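Side-chain contacts in TetR family Transcriptional regulator (Streptococcus agalactiae 2603V/R, PDB 3KKC), which probably binds DNA as a transcriptional regulator of the TetR family and holds a nickel ion in this crystal: residues A20-L25 with K61-D66; H69-Q74 with K89-N94; D96-L101 with P107-R112. All coordinates share one frame; numbering follows the deposited sequence.

The three contacts lie close together where the N-terminal helices meet the C-terminal region. Contacts 1 and 2 both use helix 57-71, and their centres are about 13 Å apart; the centre of contact 3 lies about 9 Å from that of contact 1 and about 12 Å from that of contact 2. Ser97 OG of contact 3 probably donates a hydrogen bond to Ile22 O of contact 1 (2.6 Å), while Asn94 ND2 of contact 2 probably bonds Thr100 OG1 of contact 3 (2.7 Å). Only contact 2 supplies nickel ligands, His70 and His90. The nickel ion is about 13 Å from the side chain of Leu63 in contact 1 and about 10 Å from that of Ile98 in contact 3.

Contact 1 (A20-L25 with K61-D66); sequences AFISLL and KELCED
Leu63 reaches from helix 57-71 into a trio formed by Phe21, Ile22 and Leu25, and its two methyl groups divide the work. CD2 faces Leu25 and Phe21: it meets Leu25 CD2 tip to tip at 3.7 Å and comes within 3.8 Å of Phe21 CE2, approaching that ring obliquely. CD1 turns to Ile22, whose CD1 lies 4.0 Å away. Leu63 holds CG opposite its own backbone N (chi1 177°), which carries the fork toward the other segment. Phe21 uses the same first torsion (chi1 -179°) and extends its ring to the leucine, the two side chains crossing at a slant. Leu25 CD2 also rests over one face of the Phe21 ring, displaced toward the rim, so one methyl touches both the phenyl group and Leu63. The interaction is wholly apolar. Behind it, Phe21 packs on Leu59 and Leu60 of helix 57-71 and on Tyr30 and Ile33, while Tyr18 OH is hydrogen-bonded to Asp66 OD2 one turn beyond Leu63. The contact thus ties the end of helix 4-24, the first helix of the TetR-type DNA-binding domain, to helix 57-71, which in this family links that domain to the C-terminal helices.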
loop_
_atom_site.group_PDB
_atom_site.type_symbol
_atom_site.label_atom_id
_atom_site.label_comp_id
_atom_site.label_asym_id
_atom_site.label_seq_id
_atom_site.Cartn_x
_atom_site.Cartn_y
_atom_site.Cartn_z
ATOM N N ALA A 20 -21.814 17.778 4.168
ATOM C CA ALA A 20 -21.645 17.080 5.454
ATOM C C ALA A 20 -20.768 15.836 5.321
ATOM O O ALA A 20 -19.888 15.572 6.144
ATOM C CB ALA A 20 -22.990 16.709 6.044
ATOM N N PHE A 21 -21.023 15.073 4.271
ATOM C CA PHE A 21 -20.267 13.866 3.983
ATOM C C PHE A 21 -18.778 14.182 3.785
ATOM O O PHE A 21 -17.915 13.478 4.283
ATOM C CB PHE A 21 -20.862 13.216 2.735
ATOM C CG PHE A 21 -20.189 11.945 2.320
ATOM C CD1 PHE A 21 -20.186 10.835 3.166
ATOM C CD2 PHE A 21 -19.624 11.834 1.068
ATOM C CE1 PHE A 21 -19.593 9.677 2.779
ATOM C CE2 PHE A 21 -19.030 10.653 0.667
ATOM C CZ PHE A 21 -19.000 9.579 1.521
ATOM N N ILE A 22 -18.487 15.266 3.072
ATOM C CA ILE A 22 -17.120 15.701 2.839
ATOM C C ILE A 22 -16.426 16.149 4.131
ATOM O O ILE A 22 -15.284 15.777 4.389
ATOM C CB ILE A 22 -17.078 16.816 1.769
ATOM C CG1 ILE A 22 -17.423 16.229 0.393
ATOM C CG2 ILE A 22 -15.703 17.495 1.719
ATOM C CD1 ILE A 22 -17.356 17.250 -0.723
ATOM N N SER A 23 -17.118 16.931 4.943
ATOM C CA SER A 23 -16.530 17.477 6.153
ATOM C C SER A 23 -16.211 16.355 7.112
ATOM O O SER A 23 -15.255 16.443 7.874
ATOM C CB SER A 23 -17.495 18.504 6.797
ATOM O OG SER A 23 -17.458 18.501 8.226
ATOM N N LEU A 24 -17.022 15.301 7.073
ATOM C CA LEU A 24 -16.853 14.155 7.961
ATOM C C LEU A 24 -15.759 13.226 7.456
ATOM O O LEU A 24 -15.214 12.411 8.206
ATOM C CB LEU A 24 -18.159 13.369 8.073
ATOM C CG LEU A 24 -19.196 13.900 9.054
ATOM C CD1 LEU A 24 -20.558 13.254 8.799
ATOM C CD2 LEU A 24 -18.708 13.690 10.488
ATOM N N LEU A 25 -15.472 13.332 6.167
ATOM C CA LEU A 25 -14.442 12.539 5.535
ATOM C C LEU A 25 -13.088 13.214 5.724
ATOM O O LEU A 25 -12.078 12.744 5.220
ATOM C CB LEU A 25 -14.753 12.411 4.054
ATOM C CG LEU A 25 -15.156 11.096 3.407
ATOM C CD1 LEU A 25 -15.844 10.169 4.385
ATOM C CD2 LEU A 25 -16.042 11.406 2.208
ATOM N N LYS A 61 -19.549 7.114 -4.295
ATOM C CA LYS A 61 -19.552 6.956 -5.743
ATOM C C LYS A 61 -19.704 8.329 -6.429
ATOM O O LYS A 61 -18.785 8.790 -7.109
ATOM C CB LYS A 61 -20.656 5.973 -6.139
ATOM C CG LYS A 61 -21.026 5.910 -7.613
ATOM C CD LYS A 61 -22.556 5.726 -7.728
ATOM C CE LYS A 61 -23.023 5.361 -9.130
ATOM N NZ LYS A 61 -22.153 4.303 -9.722
ATOM N N GLU A 62 -20.851 8.978 -6.237
ATOM C CA GLU A 62 -21.046 10.364 -6.668
ATOM C C GLU A 62 -19.835 11.264 -6.382
ATOM O O GLU A 62 -19.266 11.843 -7.307
ATOM C CB GLU A 62 -22.281 10.966 -6.008
ATOM C CG GLU A 62 -23.589 10.428 -6.535
ATOM C CD GLU A 62 -24.720 11.409 -6.341
ATOM O OE1 GLU A 62 -24.441 12.548 -5.889
ATOM O OE2 GLU A 62 -25.879 11.045 -6.646
ATOM N N LEU A 63 -19.445 11.379 -5.110
ATOM C CA LEU A 63 -18.271 12.166 -4.736
ATOM C C LEU A 63 -17.081 11.876 -5.668
ATOM O O LEU A 63 -16.767 12.697 -6.516
ATOM C CB LEU A 63 -17.905 11.985 -3.259
ATOM C CG LEU A 63 -16.635 12.707 -2.787
ATOM C CD1 LEU A 63 -16.732 14.166 -3.114
ATOM C CD2 LEU A 63 -16.383 12.532 -1.290
ATOM N N CYS A 64 -16.427 10.732 -5.513
ATOM C CA CYS A 64 -15.432 10.250 -6.487
ATOM C C CYS A 64 -15.752 10.612 -7.930
ATOM O O CYS A 64 -14.909 11.158 -8.655
ATOM C CB CYS A 64 -15.301 8.718 -6.409
ATOM S SG CYS A 64 -14.592 8.143 -4.876
ATOM N N GLU A 65 -16.963 10.285 -8.360
ATOM C CA GLU A 65 -17.360 10.591 -9.721
ATOM C C GLU A 65 -17.030 12.061 -10.034
ATOM O O GLU A 65 -16.316 12.341 -10.997
ATOM C CB GLU A 65 -18.842 10.275 -9.921
ATOM C CG GLU A 65 -19.386 10.723 -11.247
ATOM C CD GLU A 65 -20.542 9.880 -11.719
ATOM O OE1 GLU A 65 -21.223 9.229 -10.881
ATOM O OE2 GLU A 65 -20.763 9.871 -12.948
ATOM N N ASP A 66 -17.542 12.963 -9.183
ATOM C CA ASP A 66 -17.266 14.412 -9.195
ATOM C C ASP A 66 -15.786 14.756 -9.063
ATOM O O ASP A 66 -15.256 15.506 -9.860
ATOM C CB ASP A 66 -17.979 15.119 -8.028
ATOM C CG ASP A 66 -19.467 15.277 -8.245
ATOM O OD1 ASP A 66 -19.934 15.172 -9.398
ATOM O OD2 ASP A 66 -20.173 15.520 -7.248
#

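Contact 2 (H69-Q74 with K89-N94); sequences HHLFKQ and KHFEQN. With NI (nickel (II) ion), chain E; IMD (imidazole), chain F.
Leu71 and His90 make the close-packed half of this contact, and His70 with His90 makes its metal-binding half. Leu71 CD2 sits over one face of the His90 imidazole, 4.1 Å from the ring centroid and 22° off the normal, a CH-pi contact in which the two side chains run past each other in opposite directions. The other methyl, Leu71 CD1, lies 4.0 Å from Phe91 CE2, so the leucine fork spans two consecutive aromatic residues. On the more open side, His70 is partly exposed. Its CG is anti to the backbone N (chi1 -175°), which swings the imidazole toward helix 80-93 and lets NE2 bind the nickel ion at 2.2 Å; His90 NE2 is also a ligand. The two rings are 4.8 Å apart between centroids and oblique, both turned to the shared metal. Farther out, a bound imidazole, probably from the crystallisation liquor, gives Gln74 OE1 a weak hydrogen bond from N1 (3.0 Å). Helix 80-93 ends in a Schellman motif with Asn94 at C-prime. The same helix supplies the third nickel histidine, His86, one turn before His90, while Leu71 packs on Ile87 of helix 80-93 and on Ile98 of helix 98-103, bringing helices 57-71, 80-93 and 98-103 together.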
loop_
_atom_site.group_PDB
_atom_site.type_symbol
_atom_site.label_atom_id
_atom_site.label_comp_id
_atom_site.label_asym_id
_atom_site.label_seq_id
_atom_site.Cartn_x
_atom_site.Cartn_y
_atom_site.Cartn_z
ATOM N N HIS A 69 -13.954 13.746 -12.145
ATOM C CA HIS A 69 -14.297 14.506 -13.321
ATOM C C HIS A 69 -13.521 15.809 -13.264
ATOM O O HIS A 69 -12.960 16.223 -14.269
ATOM C CB HIS A 69 -15.790 14.763 -13.414
ATOM C CG HIS A 69 -16.208 15.453 -14.671
ATOM N ND1 HIS A 69 -16.814 14.787 -15.716
ATOM C CD2 HIS A 69 -16.145 16.757 -15.038
ATOM C CE1 HIS A 69 -17.096 15.650 -16.678
ATOM N NE2 HIS A 69 -16.701 16.852 -16.292
ATOM N N HIS A 70 -13.449 16.446 -12.097
ATOM C CA HIS A 70 -12.700 17.698 -12.022
ATOM C C HIS A 70 -11.178 17.564 -12.172
ATOM O O HIS A 70 -10.523 18.486 -12.655
ATOM C CB HIS A 70 -12.991 18.509 -10.762
ATOM C CG HIS A 70 -12.296 19.841 -10.759
ATOM N ND1 HIS A 70 -12.647 20.861 -11.624
ATOM C CD2 HIS A 70 -11.242 20.305 -10.041
ATOM C CE1 HIS A 70 -11.851 21.898 -11.424
ATOM N NE2 HIS A 70 -10.994 21.593 -10.465
ATOM N N LEU A 71 -10.611 16.447 -11.729
ATOM C CA LEU A 71 -9.165 16.270 -11.816
ATOM C C LEU A 71 -8.703 15.953 -13.235
ATOM O O LEU A 71 -7.785 16.579 -13.739
ATOM C CB LEU A 71 -8.696 15.177 -10.861
ATOM C CG LEU A 71 -8.633 15.583 -9.395
ATOM C CD1 LEU A 71 -7.830 14.589 -8.598
ATOM C CD2 LEU A 71 -8.001 16.936 -9.315
ATOM N N PHE A 72 -9.358 15.006 -13.892
ATOM C CA PHE A 72 -8.824 14.422 -15.121
ATOM C C PHE A 72 -9.683 14.737 -16.321
ATOM O O PHE A 72 -9.193 15.256 -17.313
ATOM C CB PHE A 72 -8.735 12.890 -15.028
ATOM C CG PHE A 72 -8.116 12.368 -13.755
ATOM C CD1 PHE A 72 -6.741 12.371 -13.576
ATOM C CD2 PHE A 72 -8.910 11.830 -12.756
ATOM C CE1 PHE A 72 -6.173 11.863 -12.410
ATOM C CE2 PHE A 72 -8.349 11.324 -11.597
ATOM C CZ PHE A 72 -6.982 11.338 -11.427
ATOM N N LYS A 73 -10.961 14.377 -16.235
ATOM C CA LYS A 73 -11.864 14.429 -17.379
ATOM C C LYS A 73 -12.046 15.863 -17.869
ATOM O O LYS A 73 -13.009 16.196 -18.564
ATOM C CB LYS A 73 -13.189 13.744 -17.037
ATOM C CG LYS A 73 -12.990 12.299 -16.556
ATOM C CD LYS A 73 -14.061 11.884 -15.552
ATOM C CE LYS A 73 -13.557 10.805 -14.592
ATOM N NZ LYS A 73 -14.479 10.601 -13.424
ATOM N N GLN A 74 -11.086 16.700 -17.487
ATOM C CA GLN A 74 -10.900 18.033 -18.040
ATOM C C GLN A 74 -10.373 18.014 -19.479
ATOM O O GLN A 74 -9.449 17.258 -19.817
ATOM C CB GLN A 74 -9.901 18.794 -17.169
ATOM C CG GLN A 74 -10.412 19.096 -15.789
ATOM C CD GLN A 74 -11.609 20.015 -15.829
ATOM O OE1 GLN A 74 -11.610 21.060 -15.188
ATOM N NE2 GLN A 74 -12.628 19.640 -16.602
ATOM N N LYS A 89 -2.293 19.988 -6.863
ATOM C CA LYS A 89 -2.762 21.195 -6.180
ATOM C C LYS A 89 -3.929 20.831 -5.267
ATOM O O LYS A 89 -3.966 21.217 -4.102
ATOM C CB LYS A 89 -3.177 22.265 -7.184
ATOM C CG LYS A 89 -3.267 23.676 -6.602
ATOM C CD LYS A 89 -3.169 24.767 -7.697
ATOM C CE LYS A 89 -4.383 24.766 -8.631
ATOM N NZ LYS A 89 -4.173 25.467 -9.948
ATOM N N HIS A 90 -4.871 20.058 -5.804
ATOM C CA HIS A 90 -6.026 19.605 -5.040
ATOM C C HIS A 90 -5.683 18.769 -3.830
ATOM O O HIS A 90 -6.343 18.852 -2.800
ATOM C CB HIS A 90 -6.989 18.849 -5.935
ATOM C CG HIS A 90 -7.876 19.749 -6.722
ATOM N ND1 HIS A 90 -9.239 19.800 -6.535
ATOM C CD2 HIS A 90 -7.587 20.676 -7.663
ATOM C CE1 HIS A 90 -9.759 20.696 -7.351
ATOM N NE2 HIS A 90 -8.777 21.251 -8.037
ATOM N N PHE A 91 -4.645 17.961 -3.940
ATOM C CA PHE A 91 -4.302 17.108 -2.826
ATOM C C PHE A 91 -3.747 17.917 -1.652
ATOM O O PHE A 91 -4.067 17.622 -0.494
ATOM C CB PHE A 91 -3.410 15.919 -3.262
ATOM C CG PHE A 91 -4.198 14.764 -3.871
ATOM C CD1 PHE A 91 -4.765 13.785 -3.062
ATOM C CD2 PHE A 91 -4.390 14.672 -5.246
ATOM C CE1 PHE A 91 -5.510 12.729 -3.610
ATOM C CE2 PHE A 91 -5.115 13.612 -5.807
ATOM C CZ PHE A 91 -5.685 12.641 -4.982
ATOM N N GLU A 92 -2.976 18.964 -1.937
ATOM C CA GLU A 92 -2.265 19.673 -0.866
ATOM C C GLU A 92 -3.172 20.537 0.024
ATOM O O GLU A 92 -2.811 20.838 1.175
ATOM C CB GLU A 92 -1.050 20.470 -1.394
ATOM C CG GLU A 92 -1.388 21.750 -2.159
ATOM C CD GLU A 92 -0.194 22.697 -2.333
ATOM O OE1 GLU A 92 0.764 22.628 -1.529
ATOM O OE2 GLU A 92 -0.226 23.523 -3.275
ATOM N N GLN A 93 -4.342 20.916 -0.505
ATOM C CA GLN A 93 -5.360 21.634 0.270
ATOM C C GLN A 93 -6.429 20.667 0.758
ATOM O O GLN A 93 -7.299 21.042 1.560
ATOM C CB GLN A 93 -6.063 22.723 -0.563
ATOM C CG GLN A 93 -5.405 23.119 -1.860
ATOM C CD GLN A 93 -4.265 24.082 -1.636
ATOM O OE1 GLN A 93 -4.065 24.569 -0.517
ATOM N NE2 GLN A 93 -3.501 24.365 -2.697
ATOM N N ASN A 94 -6.376 19.435 0.255
ATOM C CA ASN A 94 -7.355 18.431 0.609
ATOM C C ASN A 94 -8.723 18.892 0.100
ATOM O O ASN A 94 -9.740 18.834 0.812
ATOM C CB ASN A 94 -7.368 18.214 2.120
ATOM C CG ASN A 94 -7.955 16.855 2.518
ATOM O OD1 ASN A 94 -8.138 15.960 1.680
ATOM N ND2 ASN A 94 -8.252 16.701 3.808
HETATM NI NI NI E . -9.216 22.590 -9.664
HETATM N N1 IMD F . -10.168 23.399 -14.059
HETATM C C2 IMD F . -9.023 23.393 -13.343
HETATM N N3 IMD F . -9.185 24.188 -12.262
HETATM C C4 IMD F . -10.433 24.703 -12.290
HETATM C C5 IMD F . -11.055 24.203 -13.427
#

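Contact 3 (D96-L101 with P107-R112); sequences DSIATL and PYFLLR
The Phe109 ring lies flat against Leu101, presenting one face to this side chain of helix 98-103. Leu101 CB stands over the ring centre, 3.9 Å from the centroid and 12° off the normal, a well-centred CH-pi contact. Its branch then slants across the ring toward one side: Leu101 CG is 3.5 Å from Phe109 CD1, and Leu101 CD2 is 3.8 Å from the same atom. Both torsions of Leu101 lie off the staggered values, and in this conformation the branch lies over the aromatic carbons. Phe109 has CG anti to its backbone N (chi1 174°), sending the ring out from helix 107-129, and its second torsion, near a right angle, sets the flat face toward Leu101. The far end of the ring is met by Ile98, one turn earlier on the facing helix: Ile98 CG1 is 3.9 Å from Phe109 CZ, with the side chains crossing at about a right angle. Ile98 places CG1 beside its own carbonyl carbon (chi1 -163°), leaving CG2 in the crowded position between the backbone N and C. All three residues are buried, and the contact between them is apolar. Ahead of Phe109, Asp106 OD2 accepts a hydrogen bond from Phe109 N. The Phe109 ring also meets Phe68 of helix 57-71 and touches Leu102. Short helix 98-103 thus packs on the start of helix 107-129 and also touches Leu25, after helix 4-24, and helix 57-71.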
loop_
_atom_site.group_PDB
_atom_site.type_symbol
_atom_site.label_atom_id
_atom_site.label_comp_id
_atom_site.label_asym_id
_atom_site.label_seq_id
_atom_site.Cartn_x
_atom_site.Cartn_y
_atom_site.Cartn_z
ATOM N N ASP A 96 -11.998 18.879 -0.922
ATOM C CA ASP A 96 -13.094 17.960 -0.609
ATOM C C ASP A 96 -12.608 16.642 -0.014
ATOM O O ASP A 96 -13.124 15.593 -0.364
ATOM C CB ASP A 96 -14.004 17.682 -1.820
ATOM C CG ASP A 96 -14.216 18.910 -2.713
ATOM O OD1 ASP A 96 -15.239 19.632 -2.576
ATOM O OD2 ASP A 96 -13.360 19.125 -3.590
ATOM N N SER A 97 -11.621 16.703 0.875
ATOM C CA SER A 97 -11.153 15.534 1.607
ATOM C C SER A 97 -10.503 14.482 0.687
ATOM O O SER A 97 -10.436 13.277 1.030
ATOM C CB SER A 97 -12.313 14.905 2.380
ATOM O OG SER A 97 -13.052 15.897 3.076
ATOM N N ILE A 98 -10.028 14.936 -0.475
ATOM C CA ILE A 98 -9.453 14.015 -1.443
ATOM C C ILE A 98 -8.165 13.381 -0.905
ATOM O O ILE A 98 -7.910 12.208 -1.136
ATOM C CB ILE A 98 -9.232 14.661 -2.819
ATOM C CG1 ILE A 98 -9.046 13.581 -3.871
ATOM C CG2 ILE A 98 -8.038 15.633 -2.807
ATOM C CD1 ILE A 98 -9.261 14.079 -5.254
ATOM N N ALA A 99 -7.385 14.164 -0.164
ATOM C CA ALA A 99 -6.183 13.689 0.506
ATOM C C ALA A 99 -6.540 12.659 1.560
ATOM O O ALA A 99 -5.931 11.597 1.659
ATOM C CB ALA A 99 -5.471 14.841 1.170
ATOM N N THR A 100 -7.523 12.993 2.372
ATOM C CA THR A 100 -7.893 12.133 3.466
ATOM C C THR A 100 -8.507 10.866 2.901
ATOM O O THR A 100 -8.449 9.812 3.516
ATOM C CB THR A 100 -8.864 12.858 4.398
ATOM O OG1 THR A 100 -8.293 14.125 4.743
ATOM C CG2 THR A 100 -9.132 12.031 5.693
ATOM N N LEU A 101 -9.088 10.968 1.714
ATOM C CA LEU A 101 -9.723 9.810 1.105
ATOM C C LEU A 101 -8.646 8.798 0.727
ATOM O O LEU A 101 -8.813 7.601 0.936
ATOM C CB LEU A 101 -10.538 10.234 -0.120
ATOM C CG LEU A 101 -11.924 9.609 -0.294
ATOM C CD1 LEU A 101 -12.496 9.116 1.027
ATOM C CD2 LEU A 101 -12.862 10.610 -0.943
ATOM N N PRO A 107 -10.290 1.091 0.221
ATOM C CA PRO A 107 -9.973 0.263 -0.953
ATOM C C PRO A 107 -10.673 0.754 -2.241
ATOM O O PRO A 107 -10.059 0.720 -3.327
ATOM C CB PRO A 107 -10.471 -1.136 -0.540
ATOM C CG PRO A 107 -11.473 -0.869 0.554
ATOM C CD PRO A 107 -10.905 0.300 1.300
ATOM N N TYR A 108 -11.926 1.202 -2.109
ATOM C CA TYR A 108 -12.712 1.688 -3.246
ATOM C C TYR A 108 -12.171 2.999 -3.843
ATOM O O TYR A 108 -12.114 3.156 -5.067
ATOM C CB TYR A 108 -14.185 1.881 -2.861
ATOM C CG TYR A 108 -15.014 2.540 -3.950
ATOM C CD1 TYR A 108 -15.762 1.772 -4.829
ATOM C CD2 TYR A 108 -15.028 3.932 -4.106
ATOM C CE1 TYR A 108 -16.493 2.355 -5.827
ATOM C CE2 TYR A 108 -15.770 4.533 -5.100
ATOM C CZ TYR A 108 -16.502 3.747 -5.968
ATOM O OH TYR A 108 -17.273 4.330 -6.970
ATOM N N PHE A 109 -11.798 3.951 -2.992
ATOM C CA PHE A 109 -11.222 5.172 -3.516
ATOM C C PHE A 109 -9.873 4.893 -4.172
ATOM O O PHE A 109 -9.571 5.448 -5.226
ATOM C CB PHE A 109 -11.065 6.261 -2.462
ATOM C CG PHE A 109 -10.345 7.452 -2.979
ATOM C CD1 PHE A 109 -11.048 8.515 -3.544
ATOM C CD2 PHE A 109 -8.957 7.486 -2.985
ATOM C CE1 PHE A 109 -10.388 9.605 -4.068
ATOM C CE2 PHE A 109 -8.285 8.584 -3.511
ATOM C CZ PHE A 109 -9.014 9.654 -4.050
ATOM N N LEU A 110 -9.065 4.032 -3.558
ATOM C CA LEU A 110 -7.740 3.733 -4.106
ATOM C C LEU A 110 -7.846 3.007 -5.450
ATOM O O LEU A 110 -6.915 3.010 -6.252
ATOM C CB LEU A 110 -6.912 2.898 -3.124
ATOM C CG LEU A 110 -5.392 3.058 -3.207
ATOM C CD1 LEU A 110 -4.973 4.270 -2.396
ATOM C CD2 LEU A 110 -4.676 1.819 -2.701
ATOM N N LEU A 111 -8.989 2.381 -5.684
ATOM C CA LEU A 111 -9.181 1.583 -6.879
ATOM C C LEU A 111 -9.551 2.487 -8.031
ATOM O O LEU A 111 -8.876 2.520 -9.051
ATOM C CB LEU A 111 -10.266 0.519 -6.652
ATOM C CG LEU A 111 -9.905 -0.903 -7.101
ATOM C CD1 LEU A 111 -11.030 -1.914 -6.802
ATOM C CD2 LEU A 111 -9.525 -0.945 -8.578
ATOM N N ARG A 112 -10.632 3.234 -7.869
ATOM C CA ARG A 112 -11.097 4.109 -8.931
ATOM C C ARG A 112 -10.065 5.197 -9.271
ATOM O O ARG A 112 -9.977 5.648 -10.423
ATOM C CB ARG A 112 -12.476 4.683 -8.597
ATOM C CG ARG A 112 -13.639 3.815 -9.120
ATOM C CD ARG A 112 -13.857 3.978 -10.640
ATOM N NE ARG A 112 -13.672 5.362 -11.107
ATOM C CZ ARG A 112 -14.438 6.412 -10.755
ATOM N NH1 ARG A 112 -14.190 7.632 -11.249
ATOM N NH2 ARG A 112 -15.460 6.259 -9.905
#